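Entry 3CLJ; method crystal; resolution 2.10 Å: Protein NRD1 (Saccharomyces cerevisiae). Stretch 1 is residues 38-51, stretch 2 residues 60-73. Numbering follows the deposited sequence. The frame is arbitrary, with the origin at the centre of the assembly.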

ATOM      1  N   ILE A  38       6.098   6.520 -14.961  1.00 43.65           N
ATOM      2  CA  ILE A  38       6.811   5.320 -14.514  1.00 44.63           C
ATOM      3  C   ILE A  38       6.136   4.612 -13.303  1.00 44.82           C
ATOM      4  O   ILE A  38       6.801   3.895 -12.547  1.00 45.08           O
ATOM      5  CB  ILE A  38       8.340   5.597 -14.271  1.00 43.76           C
ATOM      6  CG1 ILE A  38       8.507   6.753 -13.282  1.00 45.73           C
ATOM      7  CG2 ILE A  38       9.118   5.789 -15.665  1.00 46.18           C
ATOM      8  CD1 ILE A  38       9.746   6.666 -12.455  1.00 47.22           C
ATOM      9  N   GLU A  39       4.814   4.771 -13.147  1.00 45.57           N
ATOM     10  CA  GLU A  39       4.099   4.141 -12.044  1.00 46.25           C
ATOM     11  C   GLU A  39       4.356   2.633 -11.996  1.00 47.01           C
ATOM     12  O   GLU A  39       4.283   2.023 -10.931  1.00 47.53           O
ATOM     13  CB  GLU A  39       2.578   4.370 -12.126  1.00 46.48           C
ATOM     14  CG  GLU A  39       1.914   3.933 -13.427  1.00 47.71           C
ATOM     15  CD  GLU A  39       1.621   2.422 -13.534  1.00 48.33           C
ATOM     16  OE1 GLU A  39       1.309   1.944 -14.660  1.00 47.95           O
ATOM     17  OE2 GLU A  39       1.695   1.741 -12.502  1.00 47.97           O
ATOM     18  N   SER A  40       4.637   2.026 -13.145  1.00 45.96           N
ATOM     19  CA  SER A  40       4.721   0.580 -13.191  1.00 47.25           C
ATOM     20  C   SER A  40       5.855   0.050 -12.290  1.00 46.51           C
ATOM     21  O   SER A  40       5.709  -0.962 -11.614  1.00 44.76           O
ATOM     22  CB  SER A  40       4.782   0.113 -14.641  1.00 47.41           C
ATOM     23  OG  SER A  40       5.509  -1.088 -14.759  1.00 53.45           O
ATOM     24  N   LYS A  41       6.975   0.765 -12.261  1.00 46.69           N
ATOM     25  CA  LYS A  41       8.067   0.361 -11.386  1.00 46.95           C
ATOM     26  C   LYS A  41       8.015   0.955  -9.948  1.00 46.89           C
ATOM     27  O   LYS A  41       8.714   0.454  -9.054  1.00 47.81           O
ATOM     28  CB  LYS A  41       9.446   0.493 -12.088  1.00 47.55           C
ATOM     29  CG  LYS A  41      10.027   1.883 -12.246  1.00 47.04           C
ATOM     30  CD  LYS A  41      11.372   1.801 -13.032  1.00 45.68           C
ATOM     31  CE  LYS A  41      11.899   3.232 -13.344  1.00 47.50           C
ATOM     32  NZ  LYS A  41      13.207   3.397 -14.109  1.00 47.18           N
ATOM     33  N   ILE A  42       7.217   2.009  -9.739  1.00 45.58           N
ATOM     34  CA  ILE A  42       6.915   2.510  -8.390  1.00 44.41           C
ATOM     35  C   ILE A  42       6.027   1.473  -7.671  1.00 44.71           C
ATOM     36  O   ILE A  42       6.287   1.113  -6.498  1.00 44.79           O
ATOM     37  CB  ILE A  42       6.202   3.900  -8.424  1.00 44.80           C
ATOM     38  CG1 ILE A  42       7.205   5.020  -8.871  1.00 44.11           C
ATOM     39  CG2 ILE A  42       5.414   4.168  -7.071  1.00 44.86           C
ATOM     40  CD1 ILE A  42       6.573   6.207  -9.642  1.00 42.71           C
ATOM     41  N   ILE A  43       5.029   0.985  -8.396  1.00 43.72           N
ATOM     42  CA  ILE A  43       4.014   0.072  -7.880  1.00 44.66           C
ATOM     43  C   ILE A  43       4.624  -1.317  -7.562  1.00 44.66           C
ATOM     44  O   ILE A  43       4.414  -1.834  -6.446  1.00 45.72           O
ATOM     45  CB  ILE A  43       2.755   0.042  -8.838  1.00 45.04           C
ATOM     46  CG1 ILE A  43       2.027   1.426  -8.819  1.00 42.93           C
ATOM     47  CG2 ILE A  43       1.797  -1.147  -8.530  1.00 44.29           C
ATOM     48  CD1 ILE A  43       1.265   1.721  -7.530  1.00 39.04           C
ATOM     49  N   SER A  44       5.406  -1.858  -8.489  1.00 43.88           N
ATOM     50  CA  SER A  44       6.109  -3.144  -8.267  1.00 44.46           C
ATOM     51  C   SER A  44       7.018  -3.060  -7.038  1.00 44.90           C
ATOM     52  O   SER A  44       6.958  -3.927  -6.145  1.00 45.26           O
ATOM     53  CB  SER A  44       6.834  -3.667  -9.534  1.00 42.18           C
ATOM     54  OG  SER A  44       8.105  -3.061  -9.709  1.00 45.07           O
ATOM     55  N   LEU A  45       7.766  -1.969  -6.913  1.00 46.02           N
ATOM     56  CA  LEU A  45       8.593  -1.805  -5.728  1.00 47.54           C
ATOM     57  C   LEU A  45       7.853  -1.768  -4.392  1.00 46.50           C
ATOM     58  O   LEU A  45       8.291  -2.420  -3.436  1.00 46.46           O
ATOM     59  CB  LEU A  45       9.610  -0.665  -5.867  1.00 48.26           C
ATOM     60  CG  LEU A  45      10.645  -0.513  -4.726  1.00 51.09           C
ATOM     61  CD1 LEU A  45      11.506  -1.811  -4.499  1.00 52.09           C
ATOM     62  CD2 LEU A  45      11.596   0.721  -4.961  1.00 49.96           C
ATOM     63  N   ILE A  46       6.734  -1.033  -4.315  1.00 46.50           N
ATOM     64  CA  ILE A  46       6.010  -0.911  -3.061  1.00 45.02           C
ATOM     65  C   ILE A  46       5.263  -2.205  -2.735  1.00 44.25           C
ATOM     66  O   ILE A  46       5.084  -2.528  -1.579  1.00 45.33           O
ATOM     67  CB  ILE A  46       5.127   0.405  -2.967  1.00 45.93           C
ATOM     68  CG1 ILE A  46       3.828   0.331  -3.801  1.00 42.74           C
ATOM     69  CG2 ILE A  46       6.016   1.675  -3.240  1.00 41.48           C
ATOM     70  CD1 ILE A  46       2.877   1.556  -3.658  1.00 45.17           C
ATOM     71  N   ILE A  47       4.811  -2.903  -3.762  1.00 43.50           N
ATOM     72  CA  ILE A  47       4.251  -4.276  -3.637  1.00 42.91           C
ATOM     73  C   ILE A  47       5.283  -5.223  -3.028  1.00 42.56           C
ATOM     74  O   ILE A  47       5.003  -5.962  -2.071  1.00 43.47           O
ATOM     75  CB  ILE A  47       3.745  -4.813  -5.002  1.00 42.51           C
ATOM     76  CG1 ILE A  47       2.464  -4.036  -5.423  1.00 41.46           C
ATOM     77  CG2 ILE A  47       3.415  -6.306  -4.910  1.00 41.58           C
ATOM     78  CD1 ILE A  47       1.972  -4.323  -6.839  1.00 40.40           C
ATOM     79  N   ASP A  48       6.492  -5.171  -3.579  1.00 42.51           N
ATOM     80  CA  ASP A  48       7.575  -6.038  -3.163  1.00 42.66           C
ATOM     81  C   ASP A  48       8.094  -5.661  -1.773  1.00 42.58           C
ATOM     82  O   ASP A  48       8.517  -6.525  -0.997  1.00 42.91           O
ATOM     83  CB  ASP A  48       8.677  -6.010  -4.236  1.00 41.49           C
ATOM     84  CG  ASP A  48       8.267  -6.764  -5.521  1.00 42.35           C
ATOM     85  OD1 ASP A  48       7.323  -7.583  -5.470  1.00 44.23           O
ATOM     86  OD2 ASP A  48       8.932  -6.625  -6.589  1.00 42.06           O
ATOM     87  N   TYR A  49       8.086  -4.369  -1.469  1.00 42.74           N
ATOM     88  CA  TYR A  49       8.445  -3.935  -0.140  1.00 44.15           C
ATOM     89  C   TYR A  49       7.474  -4.582   0.892  1.00 44.09           C
ATOM     90  O   TYR A  49       7.899  -5.107   1.916  1.00 44.69           O
ATOM     91  CB  TYR A  49       8.383  -2.390  -0.028  1.00 43.19           C
ATOM     92  CG  TYR A  49       8.657  -1.990   1.380  1.00 44.62           C
ATOM     93  CD1 TYR A  49       9.961  -2.117   1.913  1.00 45.08           C
ATOM     94  CD2 TYR A  49       7.615  -1.574   2.227  1.00 44.81           C
ATOM     95  CE1 TYR A  49      10.219  -1.777   3.258  1.00 45.85           C
ATOM     96  CE2 TYR A  49       7.856  -1.208   3.526  1.00 38.32           C
ATOM     97  CZ  TYR A  49       9.152  -1.368   4.061  1.00 44.06           C
ATOM     98  OH  TYR A  49       9.388  -1.067   5.387  1.00 46.03           O
ATOM     99  N   SER A  50       6.187  -4.521   0.608  1.00 42.72           N
ATOM    100  CA  SER A  50       5.168  -5.228   1.416  1.00 44.20           C
ATOM    101  C   SER A  50       5.431  -6.732   1.600  1.00 43.32           C
ATOM    102  O   SER A  50       5.244  -7.305   2.683  1.00 42.51           O
ATOM    103  CB  SER A  50       3.764  -5.024   0.793  1.00 42.02           C
ATOM    104  OG  SER A  50       2.743  -5.330   1.737  1.00 46.01           O
ATOM    105  N   ARG A  51       5.763  -7.374   0.492  1.00 43.54           N
ATOM    106  CA  ARG A  51       6.100  -8.806   0.484  1.00 44.22           C
ATOM    107  C   ARG A  51       7.286  -9.202   1.327  1.00 43.79           C
ATOM    108  O   ARG A  51       7.283 -10.274   1.898  1.00 43.13           O
ATOM    109  CB  ARG A  51       6.368  -9.292  -0.937  1.00 43.47           C
ATOM    110  CG  ARG A  51       5.135  -9.336  -1.751  1.00 42.72           C
ATOM    111  CD  ARG A  51       5.516  -9.670  -3.174  1.00 45.07           C
ATOM    112  NE  ARG A  51       4.297 -10.049  -3.911  1.00 47.97           N
ATOM    113  CZ  ARG A  51       4.138  -9.949  -5.232  1.00 44.98           C
ATOM    114  NH1 ARG A  51       5.156  -9.510  -5.998  1.00 43.19           N
ATOM    115  NH2 ARG A  51       2.992 -10.373  -5.784  1.00 39.46           N
ATOM    116  N   GLY A  60       3.296  -0.550   8.145  1.00 42.48           N
ATOM    117  CA  GLY A  60       3.923   0.551   7.362  1.00 41.58           C
ATOM    118  C   GLY A  60       3.819   0.373   5.861  1.00 41.96           C
ATOM    119  O   GLY A  60       3.535   1.324   5.128  1.00 41.32           O
ATOM    120  N   SER A  61       4.055  -0.850   5.399  1.00 42.31           N
ATOM    121  CA  SER A  61       3.960  -1.171   3.980  1.00 42.15           C
ATOM    122  C   SER A  61       2.541  -0.982   3.412  1.00 42.84           C
ATOM    123  O   SER A  61       2.375  -0.547   2.261  1.00 41.65           O
ATOM    124  CB  SER A  61       4.479  -2.577   3.702  1.00 42.72           C
ATOM    125  OG  SER A  61       3.433  -3.564   3.958  1.00 44.68           O
ATOM    126  N   LEU A  62       1.527  -1.258   4.223  1.00 41.99           N
ATOM    127  CA  LEU A  62       0.131  -0.991   3.808  1.00 43.45           C
ATOM    128  C   LEU A  62      -0.232   0.515   3.880  1.00 42.41           C
ATOM    129  O   LEU A  62      -1.081   1.007   3.098  1.00 43.26           O
ATOM    130  CB  LEU A  62      -0.851  -1.853   4.645  1.00 41.77           C
ATOM    131  CG  LEU A  62      -0.750  -3.372   4.392  1.00 43.70           C
ATOM    132  CD1 LEU A  62      -1.605  -4.151   5.437  1.00 39.91           C
ATOM    133  CD2 LEU A  62      -1.063  -3.837   2.974  1.00 45.65           C
ATOM    134  N   TYR A  63       0.413   1.231   4.806  1.00 41.84           N
ATOM    135  CA  TYR A  63       0.311   2.718   4.867  1.00 42.01           C
ATOM    136  C   TYR A  63       0.903   3.343   3.592  1.00 42.07           C
ATOM    137  O   TYR A  63       0.372   4.318   3.035  1.00 41.72           O
ATOM    138  CB  TYR A  63       1.009   3.294   6.094  1.00 39.36           C
ATOM    139  CG  TYR A  63       0.278   3.071   7.428  1.00 41.61           C
ATOM    140  CD1 TYR A  63      -1.067   2.642   7.474  1.00 39.04           C
ATOM    141  CD2 TYR A  63       0.931   3.325   8.630  1.00 38.31           C
ATOM    142  CE1 TYR A  63      -1.735   2.475   8.714  1.00 41.20           C
ATOM    143  CE2 TYR A  63       0.304   3.157   9.855  1.00 41.49           C
ATOM    144  CZ  TYR A  63      -1.030   2.747   9.896  1.00 40.43           C
ATOM    145  OH  TYR A  63      -1.625   2.611  11.120  1.00 44.73           O
ATOM    146  N   ILE A  64       2.012   2.786   3.114  1.00 43.93           N
ATOM    147  CA  ILE A  64       2.616   3.309   1.895  1.00 43.41           C
ATOM    148  C   ILE A  64       1.661   3.110   0.694  1.00 44.67           C
ATOM    149  O   ILE A  64       1.435   4.028  -0.111  1.00 44.23           O
ATOM    150  CB  ILE A  64       3.990   2.629   1.590  1.00 44.78           C
ATOM    151  CG1 ILE A  64       5.102   3.132   2.523  1.00 42.19           C
ATOM    152  CG2 ILE A  64       4.458   2.947   0.141  1.00 42.58           C
ATOM    153  CD1 ILE A  64       6.393   2.167   2.560  1.00 42.61           C
ATOM    154  N   ILE A  65       1.099   1.907   0.581  1.00 44.05           N
ATOM    155  CA  ILE A  65       0.049   1.600  -0.404  1.00 44.80           C
ATOM    156  C   ILE A  65      -1.254   2.414  -0.251  1.00 43.92           C
ATOM    157  O   ILE A  65      -1.881   2.815  -1.264  1.00 44.89           O
ATOM    158  CB  ILE A  65      -0.219   0.033  -0.437  1.00 45.53           C
ATOM    159  CG1 ILE A  65       1.006  -0.677  -1.004  1.00 47.70           C
ATOM    160  CG2 ILE A  65      -1.554  -0.313  -1.181  1.00 45.84           C
ATOM    161  CD1 ILE A  65       1.081  -2.182  -0.639  1.00 46.80           C
ATOM    162  N   ASP A  66      -1.700   2.630   0.992  1.00 42.65           N
ATOM    163  CA  ASP A  66      -2.807   3.512   1.268  1.00 43.41           C
ATOM    164  C   ASP A  66      -2.579   4.899   0.729  1.00 43.05           C
ATOM    165  O   ASP A  66      -3.456   5.489   0.143  1.00 42.66           O
ATOM    166  CB  ASP A  66      -3.057   3.627   2.808  1.00 44.49           C
ATOM    167  CG  ASP A  66      -4.172   4.570   3.138  1.00 44.83           C
ATOM    168  OD1 ASP A  66      -5.323   4.337   2.709  1.00 44.70           O
ATOM    169  OD2 ASP A  66      -3.942   5.590   3.822  1.00 41.06           O
ATOM    170  N   SER A  67      -1.414   5.442   1.013  1.00 43.48           N
ATOM    171  CA  SER A  67      -1.123   6.822   0.662  1.00 43.27           C
ATOM    172  C   SER A  67      -1.045   7.023  -0.872  1.00 43.57           C
ATOM    173  O   SER A  67      -1.684   7.910  -1.420  1.00 43.30           O
ATOM    174  CB  SER A  67       0.202   7.243   1.308  1.00 42.32           C
ATOM    175  OG  SER A  67       0.416   8.629   1.100  1.00 44.37           O
ATOM    176  N   ILE A  68      -0.260   6.187  -1.534  1.00 43.53           N
ATOM    177  CA  ILE A  68      -0.093   6.263  -2.950  1.00 43.80           C
ATOM    178  C   ILE A  68      -1.402   5.801  -3.638  1.00 43.34           C
ATOM    179  O   ILE A  68      -1.912   6.471  -4.554  1.00 43.34           O
ATOM    180  CB  ILE A  68       1.166   5.450  -3.389  1.00 44.68           C
ATOM    181  CG1 ILE A  68       2.436   6.224  -2.995  1.00 43.29           C
ATOM    182  CG2 ILE A  68       1.129   5.144  -4.943  1.00 43.21           C
ATOM    183  CD1 ILE A  68       3.775   5.396  -3.228  1.00 43.97           C
ATOM    184  N   GLY A  69      -1.976   4.703  -3.154  1.00 42.12           N
ATOM    185  CA  GLY A  69      -3.221   4.254  -3.709  1.00 42.38           C
ATOM    186  C   GLY A  69      -4.355   5.238  -3.697  1.00 42.39           C
ATOM    187  O   GLY A  69      -5.066   5.365  -4.720  1.00 43.14           O
ATOM    188  N   ARG A  70      -4.557   5.952  -2.555  1.00 42.87           N
ATOM    189  CA  ARG A  70      -5.690   6.882  -2.455  1.00 41.17           C
ATOM    190  C   ARG A  70      -5.321   8.189  -3.157  1.00 40.99           C
ATOM    191  O   ARG A  70      -6.206   8.851  -3.673  1.00 40.55           O
ATOM    192  CB  ARG A  70      -6.245   7.115  -1.015  1.00 41.35           C
ATOM    193  CG  ARG A  70      -7.153   5.971  -0.408  1.00 40.20           C
ATOM    194  CD  ARG A  70      -7.821   6.308   1.023  1.00 41.72           C
ATOM    195  NE  ARG A  70      -6.756   6.622   1.979  1.00 42.69           N
ATOM    196  CZ  ARG A  70      -6.363   7.847   2.331  1.00 43.12           C
ATOM    197  NH1 ARG A  70      -6.994   8.939   1.889  1.00 43.88           N
ATOM    198  NH2 ARG A  70      -5.305   7.969   3.108  1.00 43.86           N
ATOM    199  N   ALA A  71      -4.022   8.529  -3.221  1.00 41.36           N
ATOM    200  CA  ALA A  71      -3.586   9.709  -4.021  1.00 42.34           C
ATOM    201  C   ALA A  71      -3.882   9.502  -5.525  1.00 41.14           C
ATOM    202  O   ALA A  71      -4.425  10.378  -6.193  1.00 42.19           O
ATOM    203  CB  ALA A  71      -2.114  10.063  -3.790  1.00 41.27           C
ATOM    204  N   TYR A  72      -3.584   8.314  -6.014  1.00 41.40           N
ATOM    205  CA  TYR A  72      -3.807   7.949  -7.416  1.00 41.30           C
ATOM    206  C   TYR A  72      -5.286   7.868  -7.707  1.00 41.20           C
ATOM    207  O   TYR A  72      -5.724   8.301  -8.764  1.00 40.56           O
ATOM    208  CB  TYR A  72      -3.119   6.608  -7.705  1.00 41.00           C
ATOM    209  CG  TYR A  72      -1.672   6.729  -8.134  1.00 42.02           C
ATOM    210  CD1 TYR A  72      -0.990   7.939  -8.056  1.00 40.78           C
ATOM    211  CD2 TYR A  72      -0.964   5.611  -8.564  1.00 41.38           C
ATOM    212  CE1 TYR A  72       0.366   8.046  -8.461  1.00 43.02           C
ATOM    213  CE2 TYR A  72       0.402   5.718  -8.987  1.00 44.06           C
ATOM    214  CZ  TYR A  72       1.062   6.931  -8.947  1.00 43.59           C
ATOM    215  OH  TYR A  72       2.398   7.049  -9.405  1.00 41.09           O
ATOM    216  N   LEU A  73      -6.034   7.288  -6.761  1.00 42.82           N
ATOM    217  CA  LEU A  73      -7.511   7.203  -6.798  1.00 44.07           C
ATOM    218  C   LEU A  73      -8.132   8.576  -6.890  1.00 45.67           C
ATOM    219  O   LEU A  73      -9.144   8.758  -7.581  1.00 45.61           O
ATOM    220  CB  LEU A  73      -8.098   6.430  -5.585  1.00 43.24           C
ATOM    221  CG  LEU A  73      -9.623   6.210  -5.528  1.00 43.91           C
ATOM    222  CD1 LEU A  73     -10.127   5.450  -6.769  1.00 45.95           C
ATOM    223  CD2 LEU A  73     -10.096   5.528  -4.252  1.00 44.95           C
TER
HETATM  224  O   HOH W   1       4.738  -0.809   0.600  1.00 31.05           O

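Antiparallel helices illustrate a general principle of packing: close backbones favour small residues in the direct line between them, and larger side chains pack around and beyond. The pair in NRD1 is a compact example. Residues 39-51 and 60-73 are both helical, each held by the usual i to i+4 backbone hydrogen bonds, such as Ile47 N to Ile43 O at 2.9 Å and Asp66 N to Leu62 O at 2.7 Å. Their N-to-C directions differ by 158°, so they run nearly antiparallel, and their axes approach to 9.1 Å. The helices splay along their length: the CA atoms of Ser50 and Ser61 are 4.9 Å apart, those of Ile46 and Ile65 7.0 Å, and those of Glu39 and Tyr72 9.9 Å.

At the narrow end, two serines meet. Ser50 OG and Ser61 OG lie 2.9 Å apart in a hydrogen bond, a contact that short side chains make possible between backbones this close. Beside this pair, a water joins the helices, its O donating to Ile46 O at 2.8 Å and to Ser61 O at 2.9 Å. Both carbonyls belong to the backbone, so this link uses no side-chain polar group.

Tyr49 flanks the serine pair. Its CD2 comes within 3.6 Å of Ser61 CB, while its CE2 is 3.8 Å from Ile64 CD1, so the ring rests obliquely against a small polar residue and a branched apolar one. Beyond it the contact becomes a run of isoleucines. Ile46 has the largest area covered by the opposing helix, and its side chain packs among three isoleucines: CG2 lies 3.9 Å from Ile64 CG2, and CD1, with chi2 in t, lies 3.9 Å from Ile65 CG1 and 4.0 Å from Ile68 CD1. These contacts are purely dispersive and hydrophobic, and gain their value from keeping aliphatic surface out of water.

Where the backbones stand farthest apart, an aromatic ring bridges the space. Ile43 points sideways from its CA, yet its end comes nearer, placing CD1 4.3 Å from both Ile68 CG2 and Tyr72 CE2. The Tyr72 side chain reaches across until its OH is 3.8 Å from Glu39 CB. That last approach is van der Waals packing against the aliphatic start of an acidic side chain whose end leads away; the Tyr72 hydroxyl finds its hydrogen bond elsewhere in the structure. Two serines mark the closest backbone approach, isoleucines fill the middle and Tyr72 spans the widest part, while Tyr49 packs beside the serine pair.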